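Local coordinates for cytochrome c-555 (Chlorobium tepidum, PDB 4J20), which carries electrons through a covalently bound heme c, although its exact role in green sulfur bacterial photosynthesis is not established, at residues A[9-13]-A[79-83]. The protein carries 2 engineered substitutions. Sequence-based numbering, arbitrary orientation.
With HEB (heme b/c), chain I.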
# COMPACT_ATOMS: atom_id res chain seq x y z
N LYS A 9 3.29 -9.42 -3.75
CA LYS A 9 3.16 -8.93 -5.12
C LYS A 9 1.91 -9.45 -5.78
O LYS A 9 1.29 -8.71 -6.55
CB LYS A 9 4.35 -9.32 -5.95
CG LYS A 9 4.33 -8.64 -7.33
CD LYS A 9 5.57 -8.95 -8.12
CE LYS A 9 5.47 -8.42 -9.55
NZ LYS A 9 4.55 -9.28 -10.33
N ALA A 10 1.47 -10.66 -5.43
CA ALA A 10 0.25 -11.16 -6.05
C ALA A 10 -0.94 -10.29 -5.65
O ALA A 10 -1.81 -9.96 -6.50
CB ALA A 10 -0.02 -12.63 -5.65
N THR A 11 -1.01 -9.89 -4.37
CA THR A 11 -2.11 -9.05 -3.92
C THR A 11 -1.96 -7.66 -4.52
O THR A 11 -2.94 -7.07 -4.97
CB THR A 11 -2.18 -9.00 -2.39
OG1 THR A 11 -2.57 -10.29 -1.92
CG2 THR A 11 -3.19 -8.01 -1.91
N TYR A 12 -0.74 -7.15 -4.54
CA TYR A 12 -0.52 -5.82 -5.09
C TYR A 12 -1.00 -5.79 -6.54
O TYR A 12 -1.74 -4.86 -6.95
CB TYR A 12 0.98 -5.47 -5.05
CG TYR A 12 1.25 -4.18 -5.79
CD1 TYR A 12 0.89 -2.96 -5.22
CD2 TYR A 12 1.76 -4.16 -7.07
CE1 TYR A 12 1.04 -1.75 -5.91
CE2 TYR A 12 1.89 -2.95 -7.77
CZ TYR A 12 1.51 -1.78 -7.17
OH TYR A 12 1.63 -0.57 -7.85
N ASP A 13 -0.58 -6.74 -7.35
CA ASP A 13 -0.93 -6.73 -8.75
C ASP A 13 -2.44 -6.78 -8.95
O ASP A 13 -2.99 -6.07 -9.84
CB ASP A 13 -0.31 -7.92 -9.48
CG ASP A 13 1.19 -7.79 -9.67
OD1 ASP A 13 1.76 -6.68 -9.54
OD2 ASP A 13 1.81 -8.86 -9.92
N ALA A 79 1.38 -6.81 0.65
CA ALA A 79 1.35 -5.88 -0.48
C ALA A 79 2.01 -4.55 -0.13
O ALA A 79 2.75 -3.99 -0.95
CB ALA A 79 -0.07 -5.68 -0.95
N VAL A 80 1.77 -4.04 1.09
CA VAL A 80 2.44 -2.81 1.50
C VAL A 80 3.94 -3.02 1.49
O VAL A 80 4.71 -2.16 1.03
CB VAL A 80 1.95 -2.35 2.92
CG1 VAL A 80 2.76 -1.14 3.39
CG2 VAL A 80 0.45 -2.01 2.92
N ALA A 81 4.41 -4.16 1.99
CA ALA A 81 5.85 -4.46 2.03
C ALA A 81 6.43 -4.45 0.64
O ALA A 81 7.52 -3.93 0.42
CB ALA A 81 6.10 -5.79 2.72
N TYR A 82 5.69 -5.03 -0.31
CA TYR A 82 6.13 -4.98 -1.69
C TYR A 82 6.24 -3.54 -2.20
O TYR A 82 7.26 -3.14 -2.77
CB TYR A 82 5.18 -5.79 -2.57
CG TYR A 82 5.55 -5.71 -4.02
CD1 TYR A 82 6.65 -6.38 -4.51
CD2 TYR A 82 4.84 -4.89 -4.88
CE1 TYR A 82 7.02 -6.27 -5.83
CE2 TYR A 82 5.25 -4.75 -6.24
CZ TYR A 82 6.31 -5.47 -6.68
OH TYR A 82 6.68 -5.36 -8.02
N MET A 83 5.20 -2.76 -1.98
CA MET A 83 5.17 -1.36 -2.44
C MET A 83 6.34 -0.56 -1.84
O MET A 83 7.03 0.19 -2.56
CB MET A 83 3.87 -0.72 -2.03
CG MET A 83 2.68 -1.34 -2.76
SD MET A 83 1.05 -0.91 -2.07
CE MET A 83 0.98 0.82 -2.51
FE HEB I . -3.62 2.74 -1.47
CHA HEB I . -2.27 5.42 0.13
CHB HEB I . -1.46 0.66 0.20
CHC HEB I . -5.07 0.04 -2.93
CHD HEB I . -5.57 4.81 -3.35
NA HEB I . -2.17 2.99 -0.09
C1A HEB I . -1.73 4.21 0.43
C2A HEB I . -0.63 3.94 1.32
C3A HEB I . -0.40 2.63 1.31
C4A HEB I . -1.36 2.02 0.44
CMA HEB I . 0.66 1.86 2.09
CAA HEB I . 0.14 5.03 2.07
CBA HEB I . -0.29 5.10 3.54
CGA HEB I . 0.36 6.21 4.33
O1A HEB I . 1.07 7.09 3.76
O2A HEB I . 0.09 6.24 5.56
NB HEB I . -3.32 0.75 -1.40
C1B HEB I . -2.40 0.07 -0.61
C2B HEB I . -2.59 -1.34 -0.75
C3B HEB I . -3.58 -1.52 -1.64
C4B HEB I . -4.07 -0.23 -2.05
CMB HEB I . -1.70 -2.34 -0.05
CAB HEB I . -4.18 -2.80 -2.17
CBB HEB I . -4.62 -3.77 -1.06
NC HEB I . -5.01 2.50 -2.88
C1C HEB I . -5.50 1.29 -3.33
C2C HEB I . -6.53 1.51 -4.31
C3C HEB I . -6.63 2.84 -4.47
C4C HEB I . -5.73 3.47 -3.56
CMC HEB I . -7.21 0.38 -5.08
CAC HEB I . -7.50 3.62 -5.45
CBC HEB I . -9.01 3.37 -5.36
ND HEB I . -3.88 4.74 -1.58
C1D HEB I . -4.75 5.40 -2.42
C2D HEB I . -4.64 6.81 -2.25
C3D HEB I . -3.65 7.00 -1.21
C4D HEB I . -3.21 5.68 -0.84
CMD HEB I . -5.39 7.91 -2.96
CAD HEB I . -3.15 8.31 -0.65
CBD HEB I . -4.02 8.89 0.49
CGD HEB I . -3.45 10.15 1.00
O1D HEB I . -2.33 10.11 1.53
O2D HEB I . -4.04 11.19 0.85
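K9 NZ forms a salt bridge 2.8 Å long with D13 OD2, on that oxygen's syn side, one turn further along the same helix; between its backbone and this bridge, the aliphatic chain of K9 runs alongside the Y82 ring, pointing the same way. With CG anti to the backbone N (chi1 -171°), K9 sets that carbon over one face of the ring, 4.0 Å from the centroid of the Y82 ring, as a CH-pi contact displaced toward the rim. Further out, K9 CE comes within 3.6 Å of Y82 OH. The Y12 side chain crosses that of Y82 at about a right angle, the two ring planes inclined by 44°, and Y12 CD2 meets Y82 CE2 at 3.6 Å. With an alanine here instead of Y82, the methylenes of K9 would probably lose their aromatic surface and a gap would open beside the Y12 ring. M83 comes to Y12 at a slant: its CG packs 3.4 Å from Y12 CD1, and SD makes a Met-aromatic contact with the same ring. The chain then bends about its last torsion, and M83 CE reaches the heme edge, 3.7 Å from CHB of HEB. Where the backbones come nearest, the small A79 lets them close up, its CB 4.2 Å from Y12 CB and also against the heme methyl CMB; V30 and H20 pack on both Y12 and M83. Segments 9-13 and 79-83, on helices 5-15 and 73-85, thus cross almost perpendicularly, at -86° with their axes 8.2 Å apart, the N- and C-terminal helix pair characteristic of the class I cytochrome c fold, here bordering the heme pocket.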